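NADH dehydrogenase, putative (PDB 5JWC) probably oxidises NADH with a bound FAD and passes the electrons to ubiquinone as a type II, membrane-associated NADH dehydrogenase of the malaria parasite. Local coordinates at residues Y129-I134 with F441-Q446; F210-V215 with D221-I226. All coordinates share one frame; numbering follows the deposited sequence.

Interaction 1 (Y129-I134 with F441-Q446); sequences YDYLII and FIHTNQ
The ring of Tyr131 meets Phe438 of helix 424-440 edge-to-face, while its hydroxyl end reaches Ile442 and His443 in the loop that follows that helix. CG2 of Ile442 comes to Tyr131 obliquely, 3.7 Å from OH and 4.4 Å from CZ, so it touches the outer end of the ring and not its middle. Tyr131 OH in turn lies obliquely to the His443 imidazole, 3.7 Å from NE2. Tyr129, two residues earlier, has CB of Leu132 over one ring face, offset toward the rim, and the backbone N of Tyr131 in plane at its edge.

With the CA atoms of Tyr131 and Ile442 11.4 Å apart, the tyrosine does the bridging. Its CB points toward the loop, and with CG anti to the carbonyl carbon (chi1 -61°) the ring lies beside the backbone N and carries OH across from strand 131-134, a strand of the Rossmann-type sheet flanked by strands 30-34 and 337-339. The isoleucine, also touching Tyr338 and Tyr52, slides past it in the opposite direction.

Behind the touching residues the loop forms an ST turn: Thr444 OG1 accepts the N-H of Gln446 at 3.2 Å, nearly straight at 164°. The same hydroxyl donates to Phe441 O, 2.9 Å away from OG1, approaching from above the carbonyl plane. His443, at the bend, has left-handed backbone angles.

Only 97 Å² is buried here, and the joint rests on van der Waals contact. NE2 of His443 bonds to the carboxylate of Glu29, whose side chain Tyr131 also touches, and not to the phenol. That carboxylate could favour a protonated imidazole; the tyrosine hydroxyl serves as a neighbour to both a methyl and a ring.

Interaction 2 (F210-V215 with D221-I226); sequences FINKEV and DIFNFI. With 4W0 (5-fluoro-3-methyl-2-{4-[4-(trifluoromethoxy)benzyl]phenyl}quinolin-4(1H)-one), chain M.
Ile211 and Val215, one turn apart on helix 198-218, pack on Ile226 where the beta-alpha-beta crossover of a Rossmann-type fold turns back toward strand 227-232. This is the tight, buried and apolar side of the contact. CD1 of Ile211 stands 3.6 Å from CG2 of Ile226, and CG1 of Val215 meets the far methyl, CD1, of the same isoleucine at 3.8 Å. Ile226 thus offers both branches to two buried residues, which are backed in turn by Phe168 and Leu172 of helix 158-174. A wider pi-type turn marks the helix at 211-215, where Phe210 O accepts from the N-H groups of both Lys213 and Val215, arriving on opposite faces of its plane.

The Phe223 side is more open and more polar, though still close. Phe223, partly exposed, swings its ring across to the helix because CG is anti to the backbone N (chi1 169°). Its edge meets the carbonyl of Ile211, with Phe223 CE1 3.3 Å from Ile211 O and 3.8 Å from Ile211 CG2, and also the amide oxygen of Asn212; the Asn212 amide plane is turned 51° from the ring.

Asn212 has a second neighbour, the bound quinolone 4W0. Asn212 CB lies 3.5 Å from 4W0 C19 of the trifluoromethoxyphenyl ring, and the extended chain of Lys213 runs beside the linker, bringing Lys213 CD within 3.3 Å of the benzylic 4W0 C16.

Interactions 1 and 2 stand on opposite sides of the chain's centre, their own centres 56 Å apart and their nearest atoms about 36 Å apart, so they share no contact. Residues 210-226 fall between the two segments of interaction 1 in sequence. Each belongs to a different Rossmann-type unit: strand 131-134 runs beside strand 30-34, which leads into the glycine-rich turn whose amides meet FAD, whereas helix 198-218 follows a second such turn, consistent with the NADH-binding half. The inhibitor bears directly on interaction 2 alone, through Asn212 and Lys213; another 4W0 molecule lies about 13 Å from the side chain of Val215.

Interaction 1 (Y129-I134 with F441-Q446)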
loop_
_atom_site.group_PDB
_atom_site.type_symbol
_atom_site.label_atom_id
_atom_site.label_comp_id
_atom_site.label_asym_id
_atom_site.label_seq_id
_atom_site.Cartn_x
_atom_site.Cartn_y
_atom_site.Cartn_z
ATOM N N TYR A 129 18.861 -8.162 30.200
ATOM C CA TYR A 129 17.557 -8.739 30.520
ATOM C C TYR A 129 17.605 -9.576 31.789
ATOM O O TYR A 129 18.649 -10.093 32.151
ATOM C CB TYR A 129 17.048 -9.610 29.354
ATOM C CG TYR A 129 17.916 -10.825 29.079
ATOM C CD1 TYR A 129 17.754 -12.001 29.801
ATOM C CD2 TYR A 129 18.877 -10.798 28.084
ATOM C CE1 TYR A 129 18.548 -13.106 29.554
ATOM C CE2 TYR A 129 19.668 -11.895 27.822
ATOM C CZ TYR A 129 19.502 -13.044 28.561
ATOM O OH TYR A 129 20.296 -14.131 28.296
ATOM N N ASP A 130 16.456 -9.734 32.437
ATOM C CA ASP A 130 16.283 -10.744 33.476
ATOM C C ASP A 130 15.710 -12.051 32.893
ATOM O O ASP A 130 16.072 -13.152 33.313
ATOM C CB ASP A 130 15.382 -10.202 34.575
ATOM C CG ASP A 130 16.016 -9.022 35.295
ATOM O OD1 ASP A 130 17.183 -9.160 35.708
ATOM O OD2 ASP A 130 15.373 -7.958 35.397
ATOM N N TYR A 131 14.789 -11.914 31.945
ATOM C CA TYR A 131 14.279 -13.059 31.189
ATOM C C TYR A 131 14.262 -12.735 29.711
ATOM O O TYR A 131 13.965 -11.601 29.318
ATOM C CB TYR A 131 12.871 -13.435 31.628
ATOM C CG TYR A 131 12.736 -13.832 33.068
ATOM C CD1 TYR A 131 13.050 -15.114 33.493
ATOM C CD2 TYR A 131 12.297 -12.916 34.012
ATOM C CE1 TYR A 131 12.915 -15.474 34.832
ATOM C CE2 TYR A 131 12.166 -13.259 35.330
ATOM C CZ TYR A 131 12.471 -14.534 35.742
ATOM O OH TYR A 131 12.335 -14.848 37.078
ATOM N N LEU A 132 14.543 -13.745 28.897
ATOM C CA LEU A 132 14.530 -13.596 27.457
ATOM C C LEU A 132 13.539 -14.588 26.826
ATOM O O LEU A 132 13.636 -15.807 27.044
ATOM C CB LEU A 132 15.922 -13.810 26.898
ATOM C CG LEU A 132 16.106 -13.586 25.402
ATOM C CD1 LEU A 132 15.801 -12.137 24.995
ATOM C CD2 LEU A 132 17.504 -14.000 24.996
ATOM N N ILE A 133 12.586 -14.066 26.056
ATOM C CA ILE A 133 11.636 -14.911 25.327
ATOM C C ILE A 133 11.979 -14.924 23.839
ATOM O O ILE A 133 11.727 -13.956 23.114
ATOM C CB ILE A 133 10.193 -14.420 25.496
ATOM C CG1 ILE A 133 9.934 -13.938 26.940
ATOM C CG2 ILE A 133 9.205 -15.510 25.057
ATOM C CD1 ILE A 133 10.050 -15.021 27.999
ATOM N N ILE A 134 12.580 -16.003 23.368
ATOM C CA ILE A 134 12.977 -16.047 21.965
ATOM C C ILE A 134 11.819 -16.547 21.080
ATOM O O ILE A 134 11.363 -17.688 21.195
ATOM C CB ILE A 134 14.212 -16.921 21.754
ATOM C CG1 ILE A 134 15.346 -16.489 22.702
ATOM C CG2 ILE A 134 14.651 -16.914 20.267
ATOM C CD1 ILE A 134 16.636 -17.296 22.522
ATOM N N PHE A 441 2.609 -17.667 38.303
ATOM C CA PHE A 441 3.376 -18.744 38.890
ATOM C C PHE A 441 4.753 -18.252 39.320
ATOM O O PHE A 441 5.136 -18.420 40.479
ATOM C CB PHE A 441 3.510 -19.921 37.910
ATOM C CG PHE A 441 2.222 -20.701 37.695
ATOM C CD1 PHE A 441 2.008 -21.905 38.343
ATOM C CD2 PHE A 441 1.231 -20.228 36.846
ATOM C CE1 PHE A 441 0.838 -22.625 38.149
ATOM C CE2 PHE A 441 0.050 -20.947 36.650
ATOM C CZ PHE A 441 -0.142 -22.147 37.303
ATOM N N ILE A 442 5.491 -17.628 38.404
ATOM C CA ILE A 442 6.824 -17.129 38.736
ATOM C C ILE A 442 6.783 -16.030 39.828
ATOM O O ILE A 442 5.996 -15.086 39.749
ATOM C CB ILE A 442 7.541 -16.615 37.477
ATOM C CG1 ILE A 442 7.761 -17.780 36.498
ATOM C CG2 ILE A 442 8.877 -16.011 37.832
ATOM C CD1 ILE A 442 8.441 -17.387 35.225
ATOM N N HIS A 443 7.636 -16.193 40.845
ATOM C CA HIS A 443 7.690 -15.337 42.046
ATOM C C HIS A 443 6.352 -15.226 42.778
ATOM O O HIS A 443 5.908 -14.131 43.142
ATOM C CB HIS A 443 8.223 -13.948 41.685
ATOM C CG HIS A 443 9.687 -13.931 41.402
ATOM N ND1 HIS A 443 10.616 -14.469 42.280
ATOM C CD2 HIS A 443 10.396 -13.494 40.338
ATOM C CE1 HIS A 443 11.830 -14.339 41.766
ATOM N NE2 HIS A 443 11.718 -13.747 40.587
ATOM N N THR A 444 5.713 -16.376 42.961
ATOM C CA THR A 444 4.493 -16.520 43.751
ATOM C C THR A 444 4.570 -17.885 44.432
ATOM O O THR A 444 5.488 -18.666 44.149
ATOM C CB THR A 444 3.198 -16.430 42.901
ATOM O OG1 THR A 444 2.946 -17.693 42.272
ATOM C CG2 THR A 444 3.286 -15.331 41.839
ATOM N N ASN A 445 3.608 -18.205 45.295
ATOM C CA ASN A 445 3.695 -19.463 46.038
ATOM C C ASN A 445 3.301 -20.670 45.186
ATOM O O ASN A 445 3.206 -21.789 45.694
ATOM C CB ASN A 445 2.818 -19.429 47.294
ATOM C CG ASN A 445 1.334 -19.516 46.978
ATOM O OD1 ASN A 445 0.882 -19.097 45.910
ATOM N ND2 ASN A 445 0.568 -20.075 47.912
ATOM N N GLN A 446 3.086 -20.445 43.893
ATOM C CA GLN A 446 2.814 -21.542 42.976
ATOM C C GLN A 446 4.016 -21.826 42.075
ATOM O O GLN A 446 3.932 -22.664 41.170
ATOM C CB GLN A 446 1.586 -21.230 42.114
ATOM C CG GLN A 446 0.269 -21.154 42.871
ATOM C CD GLN A 446 -0.142 -22.485 43.466
ATOM O OE1 GLN A 446 0.205 -23.547 42.946
ATOM N NE2 GLN A 446 -0.895 -22.434 44.560
#

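Interaction 2 (F210-V215 with D221-I226)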
loop_
_atom_site.group_PDB
_atom_site.type_symbol
_atom_site.label_atom_id
_atom_site.label_comp_id
_atom_site.label_asym_id
_atom_site.label_seq_id
_atom_site.Cartn_x
_atom_site.Cartn_y
_atom_site.Cartn_z
ATOM N N PHE A 210 -9.391 -14.563 -9.024
ATOM C CA PHE A 210 -9.044 -13.253 -9.579
ATOM C C PHE A 210 -9.062 -13.304 -11.130
ATOM O O PHE A 210 -9.719 -12.488 -11.794
ATOM C CB PHE A 210 -7.672 -12.825 -9.039
ATOM C CG PHE A 210 -7.317 -11.388 -9.308
ATOM C CD1 PHE A 210 -8.295 -10.444 -9.546
ATOM C CD2 PHE A 210 -5.992 -10.981 -9.312
ATOM C CE1 PHE A 210 -7.965 -9.107 -9.793
ATOM C CE2 PHE A 210 -5.657 -9.650 -9.568
ATOM C CZ PHE A 210 -6.654 -8.716 -9.809
ATOM N N ILE A 211 -8.351 -14.279 -11.686
ATOM C CA ILE A 211 -8.275 -14.498 -13.132
ATOM C C ILE A 211 -9.653 -14.722 -13.776
ATOM O O ILE A 211 -9.980 -14.113 -14.813
ATOM C CB ILE A 211 -7.325 -15.685 -13.431
ATOM C CG1 ILE A 211 -5.890 -15.265 -13.085
ATOM C CG2 ILE A 211 -7.388 -16.113 -14.894
ATOM C CD1 ILE A 211 -4.905 -16.413 -12.941
ATOM N N ASN A 212 -10.470 -15.558 -13.139
ATOM C CA ASN A 212 -11.803 -15.855 -13.644
ATOM C C ASN A 212 -12.813 -14.739 -13.472
ATOM O O ASN A 212 -13.862 -14.768 -14.096
ATOM C CB ASN A 212 -12.349 -17.114 -12.978
ATOM C CG ASN A 212 -11.825 -18.372 -13.623
ATOM O OD1 ASN A 212 -11.612 -18.405 -14.831
ATOM N ND2 ASN A 212 -11.593 -19.405 -12.826
ATOM N N LYS A 213 -12.532 -13.774 -12.603
ATOM C CA LYS A 213 -13.502 -12.707 -12.398
ATOM C C LYS A 213 -13.013 -11.353 -12.927
ATOM O O LYS A 213 -13.284 -11.004 -14.067
ATOM C CB LYS A 213 -13.869 -12.585 -10.926
ATOM C CG LYS A 213 -15.100 -11.710 -10.695
ATOM C CD LYS A 213 -15.440 -11.584 -9.230
ATOM C CE LYS A 213 -16.827 -10.987 -9.031
ATOM N NZ LYS A 213 -17.182 -10.910 -7.582
ATOM N N GLU A 214 -12.291 -10.598 -12.102
ATOM C CA GLU A 214 -11.909 -9.240 -12.474
ATOM C C GLU A 214 -10.972 -9.206 -13.680
ATOM O O GLU A 214 -11.112 -8.344 -14.540
ATOM C CB GLU A 214 -11.261 -8.516 -11.284
ATOM C CG GLU A 214 -12.238 -8.214 -10.131
ATOM C CD GLU A 214 -12.346 -9.343 -9.114
ATOM O OE1 GLU A 214 -11.777 -10.442 -9.347
ATOM O OE2 GLU A 214 -13.003 -9.120 -8.069
ATOM N N VAL A 215 -10.039 -10.143 -13.753
ATOM C CA VAL A 215 -9.076 -10.161 -14.844
ATOM C C VAL A 215 -9.781 -10.490 -16.161
ATOM O O VAL A 215 -9.547 -9.836 -17.182
ATOM C CB VAL A 215 -7.930 -11.159 -14.579
ATOM C CG1 VAL A 215 -7.038 -11.279 -15.807
ATOM C CG2 VAL A 215 -7.110 -10.712 -13.370
ATOM N N ASP A 221 -9.013 -9.759 -23.790
ATOM C CA ASP A 221 -8.232 -10.173 -24.962
ATOM C C ASP A 221 -7.053 -11.096 -24.653
ATOM O O ASP A 221 -6.541 -11.746 -25.559
ATOM C CB ASP A 221 -7.715 -8.942 -25.713
ATOM C CG ASP A 221 -8.815 -8.240 -26.510
ATOM O OD1 ASP A 221 -8.694 -7.013 -26.748
ATOM O OD2 ASP A 221 -9.798 -8.919 -26.896
ATOM N N ILE A 222 -6.607 -11.145 -23.397
ATOM C CA ILE A 222 -5.492 -12.022 -23.049
ATOM C C ILE A 222 -5.902 -13.098 -22.053
ATOM O O ILE A 222 -5.079 -13.923 -21.673
ATOM C CB ILE A 222 -4.280 -11.246 -22.467
ATOM C CG1 ILE A 222 -4.667 -10.501 -21.184
ATOM C CG2 ILE A 222 -3.681 -10.289 -23.508
ATOM C CD1 ILE A 222 -3.471 -9.830 -20.502
ATOM N N PHE A 223 -7.171 -13.095 -21.649
ATOM C CA PHE A 223 -7.661 -14.036 -20.649
ATOM C C PHE A 223 -7.313 -15.464 -21.018
ATOM O O PHE A 223 -6.845 -16.236 -20.175
ATOM C CB PHE A 223 -9.170 -13.917 -20.463
ATOM C CG PHE A 223 -9.759 -15.030 -19.635
ATOM C CD1 PHE A 223 -9.616 -15.037 -18.254
ATOM C CD2 PHE A 223 -10.437 -16.087 -20.240
ATOM C CE1 PHE A 223 -10.146 -16.076 -17.484
ATOM C CE2 PHE A 223 -10.966 -17.128 -19.482
ATOM C CZ PHE A 223 -10.822 -17.120 -18.097
ATOM N N ASN A 224 -7.518 -15.792 -22.291
ATOM C CA ASN A 224 -7.355 -17.151 -22.795
ATOM C C ASN A 224 -5.919 -17.641 -22.778
ATOM O O ASN A 224 -5.682 -18.837 -22.871
ATOM C CB ASN A 224 -7.890 -17.247 -24.229
ATOM C CG ASN A 224 -9.405 -17.226 -24.292
ATOM O OD1 ASN A 224 -10.094 -17.836 -23.457
ATOM N ND2 ASN A 224 -9.939 -16.523 -25.290
ATOM N N PHE A 225 -4.960 -16.727 -22.658
ATOM C CA PHE A 225 -3.551 -17.122 -22.604
ATOM C C PHE A 225 -3.025 -17.376 -21.193
ATOM O O PHE A 225 -1.891 -17.803 -21.022
ATOM C CB PHE A 225 -2.696 -16.057 -23.282
ATOM C CG PHE A 225 -3.137 -15.750 -24.679
ATOM C CD1 PHE A 225 -3.457 -16.785 -25.545
ATOM C CD2 PHE A 225 -3.258 -14.442 -25.123
ATOM C CE1 PHE A 225 -3.868 -16.526 -26.842
ATOM C CE2 PHE A 225 -3.671 -14.176 -26.423
ATOM C CZ PHE A 225 -3.976 -15.218 -27.279
ATOM N N ILE A 226 -3.842 -17.093 -20.190
ATOM C CA ILE A 226 -3.421 -17.233 -18.800
ATOM C C ILE A 226 -3.539 -18.680 -18.331
ATOM O O ILE A 226 -4.546 -19.335 -18.590
ATOM C CB ILE A 226 -4.253 -16.332 -17.874
ATOM C CG1 ILE A 226 -4.129 -14.865 -18.318
ATOM C CG2 ILE A 226 -3.803 -16.515 -16.408
ATOM C CD1 ILE A 226 -5.051 -13.933 -17.597
HETATM C C1 4W0 M . -11.432 -16.421 0.895
HETATM C C2 4W0 M . -11.687 -16.175 -0.464
HETATM C C3 4W0 M . -13.010 -16.051 -0.924
HETATM C C4 4W0 M . -14.095 -16.177 -0.038
HETATM C C5 4W0 M . -13.842 -16.420 1.318
HETATM C C6 4W0 M . -12.527 -16.541 1.788
HETATM O O1 4W0 M . -16.042 -18.691 -12.500
HETATM C C7 4W0 M . -15.507 -16.040 -0.544
HETATM C C8 4W0 M . -15.752 -15.799 -1.956
HETATM C C9 4W0 M . -14.600 -15.670 -2.876
HETATM C C10 4W0 M . -14.711 -15.451 -4.369
HETATM C C11 4W0 M . -15.333 -16.407 -5.174
HETATM C C12 4W0 M . -15.404 -16.246 -6.553
HETATM C C13 4W0 M . -14.812 -15.129 -7.099
HETATM C C14 4W0 M . -14.173 -14.204 -6.321
HETATM C C15 4W0 M . -14.102 -14.360 -4.954
HETATM O O2 4W0 M . -16.446 -16.137 0.217
HETATM N N 4W0 M . -13.260 -15.801 -2.367
HETATM C C16 4W0 M . -14.799 -14.802 -8.562
HETATM C C17 4W0 M . -15.109 -15.869 -9.576
HETATM C C18 4W0 M . -14.404 -17.065 -9.598
HETATM C C19 4W0 M . -14.721 -18.013 -10.569
HETATM C C20 4W0 M . -15.710 -17.735 -11.519
HETATM C C21 4W0 M . -16.402 -16.529 -11.497
HETATM C C22 4W0 M . -16.093 -15.595 -10.527
HETATM C C23 4W0 M . -17.177 -15.665 -2.441
HETATM F F1 4W0 M . -14.867 -16.534 2.165
HETATM C C24 4W0 M . -16.993 -19.656 -12.121
HETATM F F2 4W0 M . -16.465 -20.401 -11.146
HETATM F F3 4W0 M . -17.274 -20.444 -13.172
HETATM F F4 4W0 M . -18.099 -19.031 -11.692
#